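Local coordinates for gifsy-2 prophage ATP-binding sugar transporter-like protein (Salmonella typhimurium LT2, PDB 2PP6) that is a prophage-encoded beta-barrel protein of uncertain function that may bind ATP and take part in sugar transport, at residues 53-58 with 91-96. Sequence-based numbering, arbitrary orientation.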
ATOM      1  N   LYS A  53      23.057  14.932  14.690  1.00 47.34           N
ATOM      2  CA  LYS A  53      22.171  14.632  13.559  1.00 42.33           C
ATOM      3  C   LYS A  53      21.879  13.129  13.388  1.00 39.52           C
ATOM      4  O   LYS A  53      22.716  12.277  13.696  1.00 34.28           O
ATOM      5  CB  LYS A  53      22.792  15.187  12.275  1.00 62.93           C
ATOM      6  CG  LYS A  53      21.902  15.103  11.055  1.00 67.29           C
ATOM      7  CD  LYS A  53      20.928  16.255  10.988  1.00 69.88           C
ATOM      8  CE  LYS A  53      21.664  17.562  10.767  1.00 70.33           C
ATOM      9  NZ  LYS A  53      20.719  18.698  10.597  1.00 71.16           N
ATOM     10  N   ASN A  54      20.691  12.815  12.878  1.00 34.40           N
ATOM     11  CA  ASN A  54      20.274  11.429  12.670  1.00 29.83           C
ATOM     12  C   ASN A  54      19.705  11.209  11.263  1.00 26.87           C
ATOM     13  O   ASN A  54      18.866  11.974  10.808  1.00 24.46           O
ATOM     14  CB  ASN A  54      19.240  11.057  13.726  1.00 35.23           C
ATOM     15  CG  ASN A  54      19.458   9.677  14.271  1.00 39.37           C
ATOM     16  OD1 ASN A  54      19.058   8.691  13.660  1.00 42.29           O
ATOM     17  ND2 ASN A  54      20.124   9.592  15.414  1.00 42.80           N
ATOM     18  N   VAL A  55      20.153  10.170  10.567  1.00 36.91           N
ATOM     19  CA  VAL A  55      19.670   9.927   9.205  1.00 35.02           C
ATOM     20  C   VAL A  55      19.643   8.454   8.845  1.00 32.99           C
ATOM     21  O   VAL A  55      20.430   7.674   9.376  1.00 34.14           O
ATOM     22  CB  VAL A  55      20.584  10.585   8.170  1.00 19.87           C
ATOM     23  CG1 VAL A  55      20.900  12.010   8.579  1.00 12.02           C
ATOM     24  CG2 VAL A  55      21.862   9.766   8.028  1.00 22.41           C
ATOM     25  N   VAL A  56      18.748   8.062   7.943  1.00 25.70           N
ATOM     26  CA  VAL A  56      18.744   6.671   7.526  1.00 23.18           C
ATOM     27  C   VAL A  56      19.207   6.606   6.062  1.00 21.99           C
ATOM     28  O   VAL A  56      18.850   7.448   5.242  1.00 21.91           O
ATOM     29  CB  VAL A  56      17.371   5.992   7.748  1.00 19.48           C
ATOM     30  CG1 VAL A  56      16.481   6.884   8.541  1.00 17.75           C
ATOM     31  CG2 VAL A  56      16.770   5.586   6.452  1.00 19.51           C
ATOM     32  N   VAL A  57      20.043   5.617   5.765  1.00 17.81           N
ATOM     33  CA  VAL A  57      20.636   5.435   4.450  1.00 18.78           C
ATOM     34  C   VAL A  57      19.790   4.633   3.476  1.00 19.07           C
ATOM     35  O   VAL A  57      19.506   3.461   3.709  1.00 24.17           O
ATOM     36  CB  VAL A  57      22.012   4.750   4.603  1.00 14.69           C
ATOM     37  CG1 VAL A  57      22.715   4.650   3.252  1.00  9.95           C
ATOM     38  CG2 VAL A  57      22.853   5.539   5.578  1.00  8.04           C
ATOM     39  N   PHE A  58      19.415   5.246   2.363  1.00 22.45           N
ATOM     40  CA  PHE A  58      18.589   4.549   1.385  1.00 21.41           C
ATOM     41  C   PHE A  58      19.329   3.838   0.258  1.00 22.96           C
ATOM     42  O   PHE A  58      18.889   2.792  -0.200  1.00 27.72           O
ATOM     43  CB  PHE A  58      17.554   5.502   0.805  1.00 15.78           C
ATOM     44  CG  PHE A  58      16.366   5.721   1.706  1.00 16.52           C
ATOM     45  CD1 PHE A  58      15.106   5.306   1.321  1.00 13.39           C
ATOM     46  CD2 PHE A  58      16.517   6.333   2.950  1.00 18.28           C
ATOM     47  CE1 PHE A  58      14.006   5.494   2.164  1.00 18.67           C
ATOM     48  CE2 PHE A  58      15.425   6.529   3.794  1.00 19.26           C
ATOM     49  CZ  PHE A  58      14.169   6.109   3.406  1.00 19.17           C
ATOM     50  N   LEU A  91      22.010   6.198  11.005  1.00 16.47           N
ATOM     51  CA  LEU A  91      23.254   6.702  11.561  1.00 15.27           C
ATOM     52  C   LEU A  91      23.147   7.915  12.491  1.00 16.97           C
ATOM     53  O   LEU A  91      22.394   8.865  12.238  1.00 14.81           O
ATOM     54  CB  LEU A  91      24.211   7.050  10.420  1.00 18.26           C
ATOM     55  CG  LEU A  91      24.255   6.103   9.215  1.00 17.84           C
ATOM     56  CD1 LEU A  91      25.325   6.587   8.225  1.00 14.70           C
ATOM     57  CD2 LEU A  91      24.548   4.683   9.666  1.00 16.61           C
ATOM     58  N   THR A  92      23.910   7.871  13.578  1.00 25.17           N
ATOM     59  CA  THR A  92      23.955   8.984  14.511  1.00 29.56           C
ATOM     60  C   THR A  92      25.273   9.654  14.172  1.00 29.55           C
ATOM     61  O   THR A  92      26.336   9.036  14.272  1.00 28.87           O
ATOM     62  CB  THR A  92      23.967   8.527  15.977  1.00 32.61           C
ATOM     63  OG1 THR A  92      22.698   7.948  16.304  1.00 30.28           O
ATOM     64  CG2 THR A  92      24.233   9.714  16.895  1.00 28.08           C
ATOM     65  N   LEU A  93      25.183  10.914  13.757  1.00 36.92           N
ATOM     66  CA  LEU A  93      26.347  11.679  13.337  1.00 39.96           C
ATOM     67  C   LEU A  93      26.706  12.821  14.269  1.00 47.84           C
ATOM     68  O   LEU A  93      25.829  13.558  14.731  1.00 42.70           O
ATOM     69  CB  LEU A  93      26.086  12.274  11.960  1.00 24.54           C
ATOM     70  CG  LEU A  93      25.344  11.432  10.940  1.00 14.37           C
ATOM     71  CD1 LEU A  93      25.016  12.273   9.720  1.00 14.23           C
ATOM     72  CD2 LEU A  93      26.205  10.258  10.558  1.00 14.88           C
ATOM     73  N   GLU A  94      28.005  12.977  14.509  1.00 53.98           N
ATOM     74  CA  GLU A  94      28.511  14.054  15.353  1.00 59.55           C
ATOM     75  C   GLU A  94      29.452  14.957  14.551  1.00 58.62           C
ATOM     76  O   GLU A  94      30.234  14.472  13.729  1.00 50.86           O
ATOM     77  CB  GLU A  94      29.245  13.480  16.570  1.00 95.26           C
ATOM     78  CG  GLU A  94      28.344  12.685  17.510  1.00122.83           C
ATOM     79  CD  GLU A  94      27.180  13.499  18.062  1.00134.26           C
ATOM     80  OE1 GLU A  94      26.287  12.902  18.703  1.00139.23           O
ATOM     81  OE2 GLU A  94      27.157  14.732  17.861  1.00139.70           O
ATOM     82  N   GLU A  95      29.357  16.267  14.786  1.00 42.08           N
ATOM     83  CA  GLU A  95      30.198  17.259  14.109  1.00 39.54           C
ATOM     84  C   GLU A  95      31.683  16.960  14.366  1.00 40.50           C
ATOM     85  O   GLU A  95      32.033  16.234  15.296  1.00 36.31           O
ATOM     86  CB  GLU A  95      29.878  18.659  14.630  1.00 66.57           C
ATOM     87  CG  GLU A  95      28.401  18.919  14.862  1.00 72.22           C
ATOM     88  CD  GLU A  95      27.778  19.814  13.806  1.00 76.58           C
ATOM     89  OE1 GLU A  95      26.559  20.076  13.910  1.00 78.39           O
ATOM     90  OE2 GLU A  95      28.496  20.257  12.880  1.00 77.73           O
ATOM     91  N   ASN A  96      32.554  17.523  13.541  1.00 55.78           N
ATOM     92  CA  ASN A  96      33.982  17.307  13.698  1.00 63.38           C
ATOM     93  C   ASN A  96      34.647  18.590  14.179  1.00 66.54           C
ATOM     94  O   ASN A  96      35.605  19.053  13.519  1.00 69.94           O
ATOM     95  CB  ASN A  96      34.591  16.850  12.369  1.00 64.32           C
ATOM     96  CG  ASN A  96      34.477  15.345  12.160  1.00 71.25           C
ATOM     97  OD1 ASN A  96      33.488  14.724  12.548  1.00 73.54           O
ATOM     98  ND2 ASN A  96      35.493  14.756  11.535  1.00 73.98           N
TER
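V55 and L91 face each other as an antiparallel hydrogen-bonded pair, joining strand 53-57 to the end of strand 88-95. The axes of segments 53-57 and 91-95 approach to 4.8 Å, and their directions differ by 144°, a marked departure from strict antiparallelism. Both backbone bonds of this pair are present: V55 N donates to L91 O at 3.1 Å, and L91 N returns a bond to V55 O at 2.7 Å. At the next pair of the register, N54 and T92 form the non-hydrogen-bonded pair, where N54 CA also directs its hydrogen at L91 O (3.4 Å), so that this carbonyl receives a CA-H...O contact besides its N-H donor. At K53 and L93 the ladder is looser: L93 N reaches K53 O at 2.8 Å and nearly straight, whereas K53 N and L93 O lie close with an angle too poor for a bond.

On the face carrying N54 and T92, the two side chains cross obliquely. T92 OG1 stands anti to its own carbonyl carbon (chi1 -69°), and N54 ND2 approaches it at 3.2 Å; the 121° angle at the hydrogen makes this bond weak. On the face carrying V55, L91 and L93 the contacts between the two segments are apolar. V55 divides its methyls, CG2 resting near L91 CB and CG1 near L93 CD1, the latter at 4.3 Å. V57 CG2 meets L91 CD1 at 3.8 Å.

In the strand order of the closed antiparallel barrel, strand 53-57 lies between 32-38 and 88-95, and strand 88-95 in turn pairs with 75-85. V55 and V57 touch V36, L91 packs on I82 and L93 on F77, continuing the apolar contacts into both adjacent strands; beyond the pairing, F58 packs on I19 and A20 of helix 2-23.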